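Local coordinates for protein octenoyl-CoA reductase/carboxylase (Streptomyces sp., PDB 4A0S) that probably carries out the NADPH-dependent reductive carboxylation of 2-octenoyl-CoA to provide an extender unit for cinnabaramide polyketide biosynthesis, at residues Leu268-Ala273 with Ala296-Glu301; Val224-Ala229 with Ser235-Phe240. All blocks are in the same frame, centred on the assembly; numbering follows the deposited sequence.

Contact 1. Residues Leu268-Ala273 with Ala296-Glu301. With NAP (NADP nicotinamide-adenine-dinucleotide phosphate), chain F.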
loop_
_atom_site.group_PDB
_atom_site.type_symbol
_atom_site.label_atom_id
_atom_site.label_comp_id
_atom_site.label_asym_id
_atom_site.label_seq_id
_atom_site.Cartn_x
_atom_site.Cartn_y
_atom_site.Cartn_z
ATOM N N LEU A 268 21.456 10.414 18.252
ATOM C CA LEU A 268 20.327 10.903 19.022
ATOM C C LEU A 268 19.910 9.812 19.972
ATOM O O LEU A 268 19.428 8.748 19.568
ATOM C CB LEU A 268 19.161 11.310 18.128
ATOM C CG LEU A 268 19.499 12.361 17.072
ATOM C CD1 LEU A 268 18.250 12.642 16.272
ATOM C CD2 LEU A 268 20.079 13.642 17.690
ATOM N N VAL A 269 20.148 10.077 21.246
ATOM C CA VAL A 269 19.956 9.083 22.260
ATOM C C VAL A 269 19.177 9.678 23.405
ATOM O O VAL A 269 19.444 10.801 23.846
ATOM C CB VAL A 269 21.306 8.553 22.771
ATOM C CG1 VAL A 269 21.087 7.400 23.723
ATOM C CG2 VAL A 269 22.164 8.137 21.591
ATOM N N ILE A 270 18.186 8.917 23.850
ATOM C CA ILE A 270 17.402 9.266 25.022
ATOM C C ILE A 270 17.663 8.198 26.073
ATOM O O ILE A 270 17.400 7.022 25.840
ATOM C CB ILE A 270 15.879 9.343 24.706
ATOM C CG1 ILE A 270 15.565 10.514 23.771
ATOM C CG2 ILE A 270 15.060 9.467 25.976
ATOM C CD1 ILE A 270 14.116 10.523 23.243
ATOM N N ASN A 271 18.201 8.597 27.222
ATOM C CA ASN A 271 18.283 7.663 28.328
ATOM C C ASN A 271 16.921 7.643 29.014
ATOM O O ASN A 271 16.397 8.689 29.379
ATOM C CB ASN A 271 19.398 8.044 29.303
ATOM C CG ASN A 271 19.663 6.957 30.321
ATOM O OD1 ASN A 271 18.754 6.531 31.046
ATOM N ND2 ASN A 271 20.912 6.477 30.372
ATOM N N ARG A 272 16.337 6.464 29.189
ATOM C CA ARG A 272 14.993 6.410 29.757
ATOM C C ARG A 272 14.881 6.815 31.234
ATOM O O ARG A 272 13.784 7.016 31.729
ATOM C CB ARG A 272 14.311 5.073 29.470
ATOM C CG ARG A 272 14.922 3.882 30.181
ATOM C CD ARG A 272 13.865 2.818 30.405
ATOM N NE ARG A 272 13.541 2.113 29.176
ATOM C CZ ARG A 272 12.625 1.152 29.077
ATOM N NH1 ARG A 272 11.929 0.774 30.144
ATOM N NH2 ARG A 272 12.415 0.557 27.908
ATOM N N ALA A 273 16.011 6.948 31.927
ATOM C CA ALA A 273 16.034 7.560 33.264
ATOM C C ALA A 273 15.870 9.084 33.180
ATOM O O ALA A 273 15.273 9.709 34.062
ATOM C CB ALA A 273 17.316 7.213 33.974
ATOM N N ALA A 296 7.923 12.726 23.630
ATOM C CA ALA A 296 7.654 13.428 22.376
ATOM C C ALA A 296 8.421 14.741 22.300
ATOM O O ALA A 296 9.109 14.997 21.311
ATOM C CB ALA A 296 6.162 13.672 22.204
ATOM N N LYS A 297 8.317 15.560 23.346
ATOM C CA LYS A 297 9.079 16.800 23.403
ATOM C C LYS A 297 10.561 16.524 23.175
ATOM O O LYS A 297 11.193 17.201 22.372
ATOM C CB LYS A 297 8.849 17.560 24.719
ATOM C CG LYS A 297 10.119 18.215 25.276
ATOM C CD LYS A 297 9.855 19.407 26.190
ATOM C CE LYS A 297 10.001 20.728 25.441
ATOM N NZ LYS A 297 11.279 20.845 24.651
ATOM N N LEU A 298 11.107 15.526 23.868
ATOM C CA LEU A 298 12.511 15.172 23.694
ATOM C C LEU A 298 12.844 14.770 22.267
ATOM O O LEU A 298 13.873 15.195 21.728
ATOM C CB LEU A 298 12.927 14.032 24.612
ATOM C CG LEU A 298 13.516 14.315 25.984
ATOM C CD1 LEU A 298 13.975 12.987 26.562
ATOM C CD2 LEU A 298 14.675 15.327 25.910
ATOM N N VAL A 299 12.005 13.932 21.657
ATOM C CA VAL A 299 12.282 13.532 20.280
ATOM C C VAL A 299 12.248 14.777 19.381
ATOM O O VAL A 299 13.123 14.948 18.540
ATOM C CB VAL A 299 11.351 12.411 19.767
ATOM C CG1 VAL A 299 11.779 11.962 18.385
ATOM C CG2 VAL A 299 11.368 11.209 20.714
ATOM N N VAL A 300 11.250 15.642 19.574
ATOM C CA VAL A 300 11.172 16.917 18.838
ATOM C C VAL A 300 12.481 17.718 18.967
ATOM O O VAL A 300 13.002 18.211 17.966
ATOM C CB VAL A 300 9.945 17.786 19.272
ATOM C CG1 VAL A 300 9.952 19.154 18.569
ATOM C CG2 VAL A 300 8.612 17.074 18.985
ATOM N N GLU A 301 13.010 17.809 20.195
ATOM C CA GLU A 301 14.259 18.524 20.494
ATOM C C GLU A 301 15.430 17.932 19.744
ATOM O O GLU A 301 16.237 18.662 19.173
ATOM C CB GLU A 301 14.627 18.447 21.984
ATOM C CG GLU A 301 13.618 18.959 22.986
ATOM C CD GLU A 301 14.196 19.046 24.398
ATOM O OE1 GLU A 301 15.249 19.699 24.576
ATOM O OE2 GLU A 301 13.597 18.465 25.333
HETATM P PA NAP F . 17.986 -7.957 23.579
HETATM O O1A NAP F . 19.245 -8.113 22.645
HETATM O O2A NAP F . 18.137 -8.427 24.995
HETATM O O5B NAP F . 17.654 -6.455 23.588
HETATM C C5B NAP F . 16.467 -6.067 24.249
HETATM C C4B NAP F . 16.663 -4.622 24.678
HETATM O O4B NAP F . 15.430 -4.236 25.301
HETATM C C3B NAP F . 17.782 -4.445 25.726
HETATM O O3B NAP F . 18.796 -3.699 25.084
HETATM C C2B NAP F . 17.176 -3.527 26.777
HETATM O O2B NAP F . 17.356 -2.149 26.455
HETATM C C1B NAP F . 15.719 -3.814 26.709
HETATM N N9A NAP F . 15.437 -4.977 27.587
HETATM C C8A NAP F . 16.214 -6.034 27.877
HETATM N N7A NAP F . 15.564 -6.883 28.684
HETATM C C5A NAP F . 14.372 -6.343 28.894
HETATM C C6A NAP F . 13.299 -6.739 29.653
HETATM N N6A NAP F . 13.348 -7.893 30.317
HETATM N N1A NAP F . 12.223 -5.968 29.666
HETATM C C2A NAP F . 12.166 -4.837 28.968
HETATM N N3A NAP F . 13.180 -4.406 28.250
HETATM C C4A NAP F . 14.287 -5.152 28.202
HETATM O O3 NAP F . 16.718 -8.694 22.936
HETATM P PN NAP F . 16.257 -8.494 21.409
HETATM O O1N NAP F . 16.981 -9.684 20.687
HETATM O O2N NAP F . 16.461 -7.098 20.878
HETATM O O5D NAP F . 14.721 -8.878 21.606
HETATM C C5D NAP F . 13.937 -7.906 22.291
HETATM C C4D NAP F . 12.545 -8.469 22.318
HETATM O O4D NAP F . 12.160 -8.681 20.915
HETATM C C3D NAP F . 12.462 -9.848 22.975
HETATM O O3D NAP F . 11.216 -9.791 23.701
HETATM C C2D NAP F . 12.382 -10.813 21.812
HETATM O O2D NAP F . 11.669 -12.021 22.167
HETATM C C1D NAP F . 11.506 -9.982 20.895
HETATM N N1N NAP F . 11.850 -10.364 19.546
HETATM C C2N NAP F . 10.804 -10.665 18.699
HETATM C C3N NAP F . 11.150 -11.015 17.425
HETATM C C7N NAP F . 10.027 -11.350 16.522
HETATM O O7N NAP F . 8.848 -11.211 16.865
HETATM N N7N NAP F . 10.433 -11.839 15.381
HETATM C C4N NAP F . 12.478 -11.068 16.990
HETATM C C5N NAP F . 13.536 -10.755 17.825
HETATM C C6N NAP F . 13.212 -10.391 19.122
HETATM P P2B NAP F . 17.129 -1.127 27.677
HETATM O O1X NAP F . 17.879 0.142 26.984
HETATM O O2X NAP F . 15.562 -0.813 27.879
HETATM O O3X NAP F . 17.855 -1.823 28.803
#
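The guanidinium of R272 offers one face to the 2'-phosphate of NADP, whose O2X stands over it 3.4 Å from NH2; W227 approaches NH2 from the other side of the plane. The bend at chi3 (75°) turns the flat group so that a face, not an N-H edge, meets the oxygen. The neighbouring flat group, the amide of N271, works within its own segment: OD1 accepts A273 N at 2.9 Å in the carbonyl plane, which makes N271 the N-cap of the short helix that follows the strand. Behind this polar end, I270 carries the packing of a Rossmann strand against helix 285-303. Its CG2, anti to the backbone N, meets L298 CD1 at 3.7 Å, while CD1 on the other branch touches V299 CG2 at 3.8 Å and L298 CB. Cutting I270 back to an alanine removes both branches and would probably open a gap between strand and helix. On the helix, K297 NZ and E301 OE2 form a salt bridge of 3.4 Å. The chemistry is divided: apolar branches join strand and helix, whereas R272, just past the strand, brings a positive charge to the phosphate, consistent with recognition of NADP by that group.

Contact 2. Residues Val224-Ala229 with Ser235-Phe240. With NAP (NADP nicotinamide-adenine-dinucleotide phosphate), chain F.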
loop_
_atom_site.group_PDB
_atom_site.type_symbol
_atom_site.label_atom_id
_atom_site.label_comp_id
_atom_site.label_asym_id
_atom_site.label_seq_id
_atom_site.Cartn_x
_atom_site.Cartn_y
_atom_site.Cartn_z
ATOM N N VAL A 224 12.706 7.672 13.693
ATOM C CA VAL A 224 12.283 6.397 14.223
ATOM C C VAL A 224 12.788 6.292 15.635
ATOM O O VAL A 224 13.999 6.279 15.877
ATOM C CB VAL A 224 12.826 5.212 13.403
ATOM C CG1 VAL A 224 12.323 3.907 13.974
ATOM C CG2 VAL A 224 12.418 5.335 11.923
ATOM N N LEU A 225 11.853 6.214 16.567
ATOM C CA LEU A 225 12.203 6.056 17.952
ATOM C C LEU A 225 12.410 4.586 18.192
ATOM O O LEU A 225 11.533 3.772 17.911
ATOM C CB LEU A 225 11.091 6.569 18.841
ATOM C CG LEU A 225 11.385 6.546 20.337
ATOM C CD1 LEU A 225 12.431 7.595 20.676
ATOM C CD2 LEU A 225 10.110 6.797 21.095
ATOM N N ILE A 226 13.579 4.234 18.691
ATOM C CA ILE A 226 13.910 2.841 18.836
ATOM C C ILE A 226 14.060 2.549 20.315
ATOM O O ILE A 226 15.005 3.004 20.948
ATOM C CB ILE A 226 15.206 2.495 18.089
ATOM C CG1 ILE A 226 15.062 2.872 16.608
ATOM C CG2 ILE A 226 15.542 0.999 18.265
ATOM C CD1 ILE A 226 16.339 2.996 15.876
ATOM N N TRP A 227 13.117 1.790 20.852
ATOM C CA TRP A 227 13.229 1.283 22.208
ATOM C C TRP A 227 14.281 0.195 22.321
ATOM O O TRP A 227 14.623 -0.456 21.327
ATOM C CB TRP A 227 11.896 0.719 22.652
ATOM C CG TRP A 227 10.875 1.752 22.845
ATOM C CD1 TRP A 227 9.815 2.024 22.023
ATOM C CD2 TRP A 227 10.800 2.682 23.921
ATOM N NE1 TRP A 227 9.086 3.058 22.524
ATOM C CE2 TRP A 227 9.657 3.481 23.696
ATOM C CE3 TRP A 227 11.576 2.912 25.068
ATOM C CZ2 TRP A 227 9.270 4.502 24.574
ATOM C CZ3 TRP A 227 11.195 3.923 25.939
ATOM C CH2 TRP A 227 10.048 4.705 25.688
ATOM N N GLY A 228 14.770 -0.021 23.544
ATOM C CA GLY A 228 15.753 -1.071 23.801
ATOM C C GLY A 228 16.779 -1.102 22.693
ATOM O O GLY A 228 17.099 -2.170 22.154
ATOM N N ALA A 229 17.297 0.081 22.360
ATOM C CA ALA A 229 17.989 0.284 21.090
ATOM C C ALA A 229 19.351 -0.398 20.984
ATOM O O ALA A 229 19.824 -0.650 19.890
ATOM C CB ALA A 229 18.118 1.764 20.785
ATOM N N SER A 235 19.957 -2.767 17.609
ATOM C CA SER A 235 21.236 -2.612 16.946
ATOM C C SER A 235 21.110 -2.715 15.447
ATOM O O SER A 235 21.922 -2.149 14.717
ATOM C CB SER A 235 22.230 -3.644 17.451
ATOM O OG SER A 235 22.579 -3.345 18.792
ATOM N N TYR A 236 20.110 -3.440 14.981
ATOM C CA TYR A 236 19.849 -3.473 13.537
ATOM C C TYR A 236 18.872 -2.421 13.100
ATOM O O TYR A 236 19.050 -1.826 12.035
ATOM C CB TYR A 236 19.388 -4.848 13.093
ATOM C CG TYR A 236 20.497 -5.845 13.237
ATOM C CD1 TYR A 236 21.637 -5.765 12.434
ATOM C CD2 TYR A 236 20.424 -6.860 14.189
ATOM C CE1 TYR A 236 22.688 -6.688 12.576
ATOM C CE2 TYR A 236 21.459 -7.781 14.342
ATOM C CZ TYR A 236 22.583 -7.683 13.538
ATOM O OH TYR A 236 23.599 -8.589 13.675
ATOM N N ALA A 237 17.853 -2.194 13.921
ATOM C CA ALA A 237 16.875 -1.147 13.658
ATOM C C ALA A 237 17.619 0.154 13.402
ATOM O O ALA A 237 17.360 0.844 12.417
ATOM C CB ALA A 237 15.921 -1.005 14.828
ATOM N N ILE A 238 18.576 0.467 14.269
ATOM C CA ILE A 238 19.393 1.673 14.087
ATOM C C ILE A 238 20.013 1.727 12.696
ATOM O O ILE A 238 20.000 2.762 12.035
ATOM C CB ILE A 238 20.520 1.758 15.147
ATOM C CG1 ILE A 238 19.930 2.146 16.494
ATOM C CG2 ILE A 238 21.621 2.744 14.702
ATOM C CD1 ILE A 238 20.803 1.743 17.674
ATOM N N GLN A 239 20.556 0.602 12.257
ATOM C CA GLN A 239 21.258 0.567 10.992
ATOM C C GLN A 239 20.319 0.709 9.815
ATOM O O GLN A 239 20.627 1.424 8.859
ATOM C CB GLN A 239 22.048 -0.710 10.887
ATOM C CG GLN A 239 23.139 -0.785 11.914
ATOM C CD GLN A 239 24.067 -1.888 11.575
ATOM O OE1 GLN A 239 24.778 -1.816 10.576
ATOM N NE2 GLN A 239 24.007 -2.960 12.341
ATOM N N PHE A 240 19.176 0.044 9.886
ATOM C CA PHE A 240 18.185 0.176 8.831
ATOM C C PHE A 240 17.648 1.604 8.776
ATOM O O PHE A 240 17.443 2.141 7.689
ATOM C CB PHE A 240 17.048 -0.801 9.026
ATOM C CG PHE A 240 17.462 -2.217 8.868
ATOM C CD1 PHE A 240 18.277 -2.604 7.805
ATOM C CD2 PHE A 240 17.060 -3.171 9.786
ATOM C CE1 PHE A 240 18.676 -3.947 7.664
ATOM C CE2 PHE A 240 17.457 -4.494 9.649
ATOM C CZ PHE A 240 18.252 -4.877 8.584
HETATM P PA NAP F . 17.986 -7.957 23.579
HETATM O O1A NAP F . 19.245 -8.113 22.645
HETATM O O2A NAP F . 18.137 -8.427 24.995
HETATM O O5B NAP F . 17.654 -6.455 23.588
HETATM C C5B NAP F . 16.467 -6.067 24.249
HETATM C C4B NAP F . 16.663 -4.622 24.678
HETATM O O4B NAP F . 15.430 -4.236 25.301
HETATM C C3B NAP F . 17.782 -4.445 25.726
HETATM O O3B NAP F . 18.796 -3.699 25.084
HETATM C C2B NAP F . 17.176 -3.527 26.777
HETATM O O2B NAP F . 17.356 -2.149 26.455
HETATM C C1B NAP F . 15.719 -3.814 26.709
HETATM N N9A NAP F . 15.437 -4.977 27.587
HETATM C C8A NAP F . 16.214 -6.034 27.877
HETATM N N7A NAP F . 15.564 -6.883 28.684
HETATM C C5A NAP F . 14.372 -6.343 28.894
HETATM C C6A NAP F . 13.299 -6.739 29.653
HETATM N N6A NAP F . 13.348 -7.893 30.317
HETATM N N1A NAP F . 12.223 -5.968 29.666
HETATM C C2A NAP F . 12.166 -4.837 28.968
HETATM N N3A NAP F . 13.180 -4.406 28.250
HETATM C C4A NAP F . 14.287 -5.152 28.202
HETATM O O3 NAP F . 16.718 -8.694 22.936
HETATM P PN NAP F . 16.257 -8.494 21.409
HETATM O O1N NAP F . 16.981 -9.684 20.687
HETATM O O2N NAP F . 16.461 -7.098 20.878
HETATM O O5D NAP F . 14.721 -8.878 21.606
HETATM C C5D NAP F . 13.937 -7.906 22.291
HETATM C C4D NAP F . 12.545 -8.469 22.318
HETATM O O4D NAP F . 12.160 -8.681 20.915
HETATM C C3D NAP F . 12.462 -9.848 22.975
HETATM O O3D NAP F . 11.216 -9.791 23.701
HETATM C C2D NAP F . 12.382 -10.813 21.812
HETATM O O2D NAP F . 11.669 -12.021 22.167
HETATM C C1D NAP F . 11.506 -9.982 20.895
HETATM N N1N NAP F . 11.850 -10.364 19.546
HETATM C C2N NAP F . 10.804 -10.665 18.699
HETATM C C3N NAP F . 11.150 -11.015 17.425
HETATM C C7N NAP F . 10.027 -11.350 16.522
HETATM O O7N NAP F . 8.848 -11.211 16.865
HETATM N N7N NAP F . 10.433 -11.839 15.381
HETATM C C4N NAP F . 12.478 -11.068 16.990
HETATM C C5N NAP F . 13.536 -10.755 17.825
HETATM C C6N NAP F . 13.212 -10.391 19.122
HETATM P P2B NAP F . 17.129 -1.127 27.677
HETATM O O1X NAP F . 17.879 0.142 26.984
HETATM O O2X NAP F . 15.562 -0.813 27.879
HETATM O O3X NAP F . 17.855 -1.823 28.803
#
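I226 packs on A237 and I238 in the first beta-alpha-beta unit of the Rossmann fold, where strand 223-226 runs through a glycine-rich turn into helix 232-243. Apolar contacts do most of the joining. CG2 of I226 rests on A237, 4.0 Å from its CB, while CD1 reaches on past it to I238 N and to I238 CG1 at 3.7 Å, the two isoleucine chains crossing at about a right angle. With chi1 at -57°, CG1 sits beside the backbone N and carries CD1 forward to the helix. F311 of strand 309-312 also touches both I226 and A237. Past the strand, A229 touches I238 twice: CD1 of the isoleucine lies 4.1 Å from A229 CB and 3.4 Å from A229 O.

The polar bonds of the helix lie away from the strand: one is internal, and the others tie the helix to its surroundings. Q239 NE2 donates to S235 O at 3.3 Å, tilted 34° from that carbonyl plane, and also to V381 O; S235 OG bonds G231 O, while Y236 OH is held by S199 and A383 N.

The cofactor supplies the third kind of contact. A side chain at G228 would run into the adenosine ribose at O4B, and the positive phi of 42° also suits glycine; G228 CA comes within 3.3 Å of NAP O2B.

How the contacts relate
Followed from the N terminus, contact 2 comes first: strand 223-226 passes through the short cofactor-binding turn, and helix 232-243 folds back on it. The chain then adds strand 247-252, the neighbour of 223-226, and next strand 269-271, outermost on that side of the parallel sheet within this chain. Contact 1 closes the longer loop that ends in helix 285-303. The two loops lie in series, neither nested nor crossed, yet they meet in space: L225, next to I226 on the strand, sends CD1 to V299 CG2 at 3.8 Å. Helix 285-303 is thereby tied to two strands, and one residue of each contact, G228 and R272, touches the same NADP molecule.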